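Local coordinates for protein host Factor for Q beta (Staphylococcus aureus, PDB 1KQ1) that binds RNA as a ring-shaped Sm-like hexamer and regulates translation, at residues F15-L27 and L54-E66. Residues are numbered along the deposited sequence; the frame is centred on the assembly and turned at random.
Sequences FKANQTEVTVFFL and LIYKHAISTYTVE
Phe25 O takes both Ser61 N (2.8 Å) and Thr62 N (3.2 Å), each tilted to the same face of the carbonyl plane, in the antiparallel pairing of strands 21-26 and 60-65. Ser61 and Thr62 thus share one partner, a classic beta bulge, while Phe25 N gives a nearly straight bond to Thr62 O. Phe25, Phe26 beside it at this bulged end and Val65 at the other end have the largest areas buried here. The Phe25 ring, its CG anti to the carbonyl carbon (chi1 -75°), leans obliquely back over the ladder, and its CE2 edge meets Thr64 OG1 in the ring plane at 3.9 Å. Thr64 OG1 in turn presses on Thr23 CB at 3.3 Å, beside the paired backbone bonds of Thr23 and Thr64. On the face of the sheet that carries Val22, Val24 and Tyr63, Val65 CG2 packs obliquely against Phe15 CE1 (3.5 Å), and Val22 CG2 sits above one face of the same ring, toward the rim, tying helix 7-17 to the sheet. Beyond the bulge Phe26 turns away from strand 60-65 and sets CE1 against Ile55 CG2 at 3.5 Å; Val24 CG1 sits above one face of its ring, toward the rim. Next to it, Leu27 N bonds to Ala59 O (2.9 Å), holding the 3-10 turn 57-59 to the end of strand 21-26. Strands 21-26 and 60-65 are neighbours in the Sm fold, and Thr62 to Thr64 also pair with a strand of a neighbouring subunit, so the sheet runs on across the interface. The doubled grip on Phe25 O keeps both bulge N-H groups satisfied, while apolar packing joins the helix and Ile55 to this pairing.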
loop_
_atom_site.group_PDB
_atom_site.type_symbol
_atom_site.label_atom_id
_atom_site.label_comp_id
_atom_site.label_asym_id
_atom_site.label_seq_id
_atom_site.Cartn_x
_atom_site.Cartn_y
_atom_site.Cartn_z
ATOM N N PHE C 15 -10.548 0.058 -24.159
ATOM C CA PHE C 15 -10.953 -1.246 -23.645
ATOM C C PHE C 15 -12.452 -1.288 -23.476
ATOM O O PHE C 15 -13.084 -2.291 -23.791
ATOM C CB PHE C 15 -10.332 -1.550 -22.241
ATOM C CG PHE C 15 -8.844 -1.712 -22.222
ATOM C CD1 PHE C 15 -8.131 -2.068 -23.363
ATOM C CD2 PHE C 15 -8.145 -1.511 -21.029
ATOM C CE1 PHE C 15 -6.742 -2.213 -23.317
ATOM C CE2 PHE C 15 -6.769 -1.649 -20.972
ATOM C CZ PHE C 15 -6.056 -2.001 -22.106
ATOM N N LYS C 16 -13.019 -0.214 -22.908
ATOM C CA LYS C 16 -14.428 -0.112 -22.667
ATOM C C LYS C 16 -15.206 -0.125 -23.982
ATOM O O LYS C 16 -16.167 -0.888 -24.155
ATOM C CB LYS C 16 -14.733 1.193 -21.916
ATOM C CG LYS C 16 -16.162 1.406 -21.551
ATOM C CD LYS C 16 -16.359 2.733 -20.830
ATOM C CE LYS C 16 -17.805 3.136 -20.747
ATOM N NZ LYS C 16 -17.906 4.596 -20.376
ATOM N N ALA C 17 -14.786 0.736 -24.897
ATOM C CA ALA C 17 -15.561 0.848 -26.130
ATOM C C ALA C 17 -15.543 -0.395 -26.958
ATOM O O ALA C 17 -16.562 -0.729 -27.583
ATOM C CB ALA C 17 -15.059 2.004 -26.954
ATOM N N ASN C 18 -14.402 -1.072 -26.970
ATOM C CA ASN C 18 -14.246 -2.273 -27.772
ATOM C C ASN C 18 -14.623 -3.563 -27.031
ATOM O O ASN C 18 -14.549 -4.669 -27.593
ATOM C CB ASN C 18 -12.819 -2.373 -28.265
ATOM C CG ASN C 18 -12.448 -1.244 -29.207
ATOM O OD1 ASN C 18 -11.331 -0.733 -29.171
ATOM N ND2 ASN C 18 -13.382 -0.864 -30.063
ATOM N N GLN C 19 -15.067 -3.414 -25.788
ATOM C CA GLN C 19 -15.426 -4.595 -24.952
ATOM C C GLN C 19 -14.306 -5.627 -24.972
ATOM O O GLN C 19 -14.555 -6.844 -24.960
ATOM C CB GLN C 19 -16.736 -5.223 -25.431
ATOM C CG GLN C 19 -17.928 -4.297 -25.174
ATOM C CD GLN C 19 -19.266 -4.963 -25.425
ATOM O OE1 GLN C 19 -19.731 -5.775 -24.627
ATOM N NE2 GLN C 19 -19.894 -4.615 -26.537
ATOM N N THR C 20 -13.058 -5.182 -24.935
ATOM C CA THR C 20 -12.007 -6.142 -24.994
ATOM C C THR C 20 -11.812 -6.895 -23.674
ATOM O O THR C 20 -12.007 -6.373 -22.574
ATOM C CB THR C 20 -10.687 -5.544 -25.630
ATOM O OG1 THR C 20 -9.565 -5.729 -24.770
ATOM C CG2 THR C 20 -10.863 -4.083 -26.015
ATOM N N GLU C 21 -11.552 -8.184 -23.809
ATOM C CA GLU C 21 -11.334 -9.015 -22.642
ATOM C C GLU C 21 -9.961 -8.627 -22.085
ATOM O O GLU C 21 -8.940 -8.842 -22.712
ATOM C CB GLU C 21 -11.332 -10.479 -23.094
ATOM C CG GLU C 21 -11.276 -11.487 -21.963
ATOM C CD GLU C 21 -12.613 -11.712 -21.296
ATOM O OE1 GLU C 21 -13.592 -11.029 -21.663
ATOM O OE2 GLU C 21 -12.688 -12.582 -20.400
ATOM N N VAL C 22 -9.941 -8.037 -20.893
ATOM C CA VAL C 22 -8.714 -7.595 -20.271
ATOM C C VAL C 22 -8.442 -8.443 -19.019
ATOM O O VAL C 22 -9.375 -8.913 -18.385
ATOM C CB VAL C 22 -8.895 -6.117 -19.810
ATOM C CG1 VAL C 22 -7.717 -5.639 -18.961
ATOM C CG2 VAL C 22 -9.094 -5.215 -21.048
ATOM N N THR C 23 -7.162 -8.601 -18.724
ATOM C CA THR C 23 -6.716 -9.295 -17.519
ATOM C C THR C 23 -6.191 -8.187 -16.579
ATOM O O THR C 23 -5.323 -7.375 -16.945
ATOM C CB THR C 23 -5.579 -10.265 -17.798
ATOM O OG1 THR C 23 -6.077 -11.317 -18.663
ATOM C CG2 THR C 23 -5.087 -10.931 -16.489
ATOM N N VAL C 24 -6.751 -8.164 -15.387
ATOM C CA VAL C 24 -6.357 -7.196 -14.365
ATOM C C VAL C 24 -5.510 -7.941 -13.324
ATOM O O VAL C 24 -5.985 -8.969 -12.750
ATOM C CB VAL C 24 -7.598 -6.647 -13.666
ATOM C CG1 VAL C 24 -7.203 -5.707 -12.480
ATOM C CG2 VAL C 24 -8.464 -5.876 -14.650
ATOM N N PHE C 25 -4.276 -7.491 -13.111
ATOM C CA PHE C 25 -3.448 -8.073 -12.067
ATOM C C PHE C 25 -3.523 -7.165 -10.887
ATOM O O PHE C 25 -3.510 -5.936 -11.026
ATOM C CB PHE C 25 -1.993 -8.208 -12.507
ATOM C CG PHE C 25 -1.776 -9.329 -13.453
ATOM C CD1 PHE C 25 -1.268 -10.526 -13.001
ATOM C CD2 PHE C 25 -2.077 -9.159 -14.789
ATOM C CE1 PHE C 25 -1.045 -11.582 -13.897
ATOM C CE2 PHE C 25 -1.862 -10.206 -15.701
ATOM C CZ PHE C 25 -1.342 -11.415 -15.238
ATOM N N PHE C 26 -3.604 -7.773 -9.704
ATOM C CA PHE C 26 -3.697 -6.998 -8.444
ATOM C C PHE C 26 -2.355 -6.843 -7.740
ATOM O O PHE C 26 -1.385 -7.483 -8.104
ATOM C CB PHE C 26 -4.704 -7.727 -7.536
ATOM C CG PHE C 26 -6.085 -7.721 -8.066
ATOM C CD1 PHE C 26 -6.958 -6.696 -7.704
ATOM C CD2 PHE C 26 -6.513 -8.722 -8.946
ATOM C CE1 PHE C 26 -8.263 -6.675 -8.229
ATOM C CE2 PHE C 26 -7.818 -8.704 -9.480
ATOM C CZ PHE C 26 -8.678 -7.672 -9.110
ATOM N N LEU C 27 -2.308 -6.021 -6.683
ATOM C CA LEU C 27 -1.066 -5.839 -5.956
ATOM C C LEU C 27 -0.511 -7.126 -5.414
ATOM O O LEU C 27 0.712 -7.251 -5.314
ATOM C CB LEU C 27 -1.241 -4.882 -4.782
ATOM C CG LEU C 27 -1.733 -3.476 -5.078
ATOM C CD1 LEU C 27 -1.691 -2.652 -3.762
ATOM C CD2 LEU C 27 -0.852 -2.845 -6.120
ATOM N N LEU C 54 -16.344 -5.055 -8.732
ATOM C CA LEU C 54 -16.125 -3.616 -8.628
ATOM C C LEU C 54 -14.720 -3.565 -7.972
ATOM O O LEU C 54 -14.570 -3.937 -6.800
ATOM C CB LEU C 54 -17.142 -2.961 -7.700
ATOM C CG LEU C 54 -16.947 -1.463 -7.554
ATOM C CD1 LEU C 54 -17.121 -0.807 -8.956
ATOM C CD2 LEU C 54 -17.957 -0.926 -6.538
ATOM N N ILE C 55 -13.734 -3.101 -8.732
ATOM C CA ILE C 55 -12.314 -3.126 -8.320
ATOM C C ILE C 55 -11.787 -1.766 -7.998
ATOM O O ILE C 55 -12.040 -0.786 -8.730
ATOM C CB ILE C 55 -11.472 -3.711 -9.480
ATOM C CG1 ILE C 55 -11.956 -5.123 -9.856
ATOM C CG2 ILE C 55 -10.033 -3.751 -9.095
ATOM C CD1 ILE C 55 -11.344 -5.609 -11.237
ATOM N N TYR C 56 -11.081 -1.654 -6.877
ATOM C CA TYR C 56 -10.470 -0.374 -6.595
ATOM C C TYR C 56 -9.160 -0.211 -7.367
ATOM O O TYR C 56 -8.284 -1.101 -7.361
ATOM C CB TYR C 56 -10.156 -0.178 -5.086
ATOM C CG TYR C 56 -11.344 0.165 -4.242
ATOM C CD1 TYR C 56 -11.997 1.384 -4.382
ATOM C CD2 TYR C 56 -11.822 -0.751 -3.310
ATOM C CE1 TYR C 56 -13.120 1.667 -3.613
ATOM C CE2 TYR C 56 -12.941 -0.459 -2.518
ATOM C CZ TYR C 56 -13.575 0.752 -2.698
ATOM O OH TYR C 56 -14.718 1.026 -1.971
ATOM N N LYS C 57 -9.013 0.941 -8.052
ATOM C CA LYS C 57 -7.766 1.159 -8.757
ATOM C C LYS C 57 -6.554 1.088 -7.824
ATOM O O LYS C 57 -5.448 0.721 -8.241
ATOM C CB LYS C 57 -7.769 2.530 -9.479
ATOM C CG LYS C 57 -8.477 2.554 -10.828
ATOM C CD LYS C 57 -8.253 3.938 -11.473
ATOM C CE LYS C 57 -8.790 4.018 -12.913
ATOM N NZ LYS C 57 -8.618 5.413 -13.538
ATOM N N HIS C 58 -6.738 1.442 -6.540
ATOM C CA HIS C 58 -5.599 1.384 -5.644
ATOM C C HIS C 58 -5.067 -0.032 -5.475
ATOM O O HIS C 58 -3.914 -0.205 -5.047
ATOM C CB HIS C 58 -5.912 2.030 -4.260
ATOM C CG HIS C 58 -6.993 1.351 -3.462
ATOM N ND1 HIS C 58 -8.058 2.057 -2.935
ATOM C CD2 HIS C 58 -7.132 0.075 -3.022
ATOM C CE1 HIS C 58 -8.815 1.245 -2.216
ATOM N NE2 HIS C 58 -8.281 0.032 -2.251
ATOM N N ALA C 59 -5.883 -1.035 -5.818
ATOM C CA ALA C 59 -5.443 -2.419 -5.699
ATOM C C ALA C 59 -4.932 -3.010 -7.003
ATOM O O ALA C 59 -4.507 -4.179 -7.040
ATOM C CB ALA C 59 -6.585 -3.289 -5.150
ATOM N N ILE C 60 -5.040 -2.245 -8.097
ATOM C CA ILE C 60 -4.572 -2.765 -9.380
ATOM C C ILE C 60 -3.112 -2.504 -9.636
ATOM O O ILE C 60 -2.578 -1.426 -9.323
ATOM C CB ILE C 60 -5.402 -2.137 -10.531
ATOM C CG1 ILE C 60 -6.874 -2.522 -10.364
ATOM C CG2 ILE C 60 -4.818 -2.584 -11.916
ATOM C CD1 ILE C 60 -7.779 -1.759 -11.353
ATOM N N SER C 61 -2.440 -3.545 -10.152
ATOM C CA SER C 61 -1.036 -3.406 -10.551
ATOM C C SER C 61 -0.927 -3.172 -12.046
ATOM O O SER C 61 -0.278 -2.192 -12.496
ATOM C CB SER C 61 -0.310 -4.701 -10.206
ATOM O OG SER C 61 0.972 -4.601 -10.772
ATOM N N THR C 62 -1.577 -4.038 -12.821
ATOM C CA THR C 62 -1.417 -3.986 -14.279
ATOM C C THR C 62 -2.636 -4.396 -15.044
ATOM O O THR C 62 -3.409 -5.208 -14.575
ATOM C CB THR C 62 -0.323 -5.039 -14.667
ATOM O OG1 THR C 62 0.855 -4.825 -13.895
ATOM C CG2 THR C 62 0.069 -4.989 -16.167
ATOM N N TYR C 63 -2.798 -3.868 -16.263
ATOM C CA TYR C 63 -3.817 -4.372 -17.199
ATOM C C TYR C 63 -3.073 -4.986 -18.376
ATOM O O TYR C 63 -2.075 -4.408 -18.844
ATOM C CB TYR C 63 -4.682 -3.270 -17.802
ATOM C CG TYR C 63 -5.392 -2.390 -16.838
ATOM C CD1 TYR C 63 -6.679 -2.685 -16.393
ATOM C CD2 TYR C 63 -4.769 -1.235 -16.386
ATOM C CE1 TYR C 63 -7.340 -1.776 -15.496
ATOM C CE2 TYR C 63 -5.400 -0.358 -15.502
ATOM C CZ TYR C 63 -6.670 -0.641 -15.080
ATOM O OH TYR C 63 -7.281 0.239 -14.225
ATOM N N THR C 64 -3.571 -6.124 -18.887
ATOM C CA THR C 64 -2.946 -6.737 -20.088
ATOM C C THR C 64 -4.091 -7.244 -20.966
ATOM O O THR C 64 -5.147 -7.527 -20.466
ATOM C CB THR C 64 -2.072 -7.969 -19.747
ATOM O OG1 THR C 64 -2.915 -9.038 -19.290
ATOM C CG2 THR C 64 -1.043 -7.650 -18.698
ATOM N N VAL C 65 -3.895 -7.380 -22.300
ATOM C CA VAL C 65 -4.971 -7.863 -23.156
ATOM C C VAL C 65 -4.613 -9.205 -23.788
ATOM O O VAL C 65 -3.511 -9.714 -23.665
ATOM C CB VAL C 65 -5.303 -6.854 -24.270
ATOM C CG1 VAL C 65 -6.341 -7.431 -25.221
ATOM C CG2 VAL C 65 -5.859 -5.569 -23.675
ATOM N N GLU C 66 -5.600 -9.792 -24.504
ATOM C CA GLU C 66 -5.468 -11.080 -25.200
ATOM C C GLU C 66 -5.763 -12.236 -24.253
ATOM O O GLU C 66 -4.842 -13.038 -23.994
ATOM C CB GLU C 66 -4.063 -11.241 -25.786
ATOM C CG GLU C 66 -3.629 -10.093 -26.678
ATOM C CD GLU C 66 -2.130 -9.917 -26.679
ATOM O OE1 GLU C 66 -1.426 -10.870 -27.079
ATOM O OE2 GLU C 66 -1.660 -8.832 -26.274
#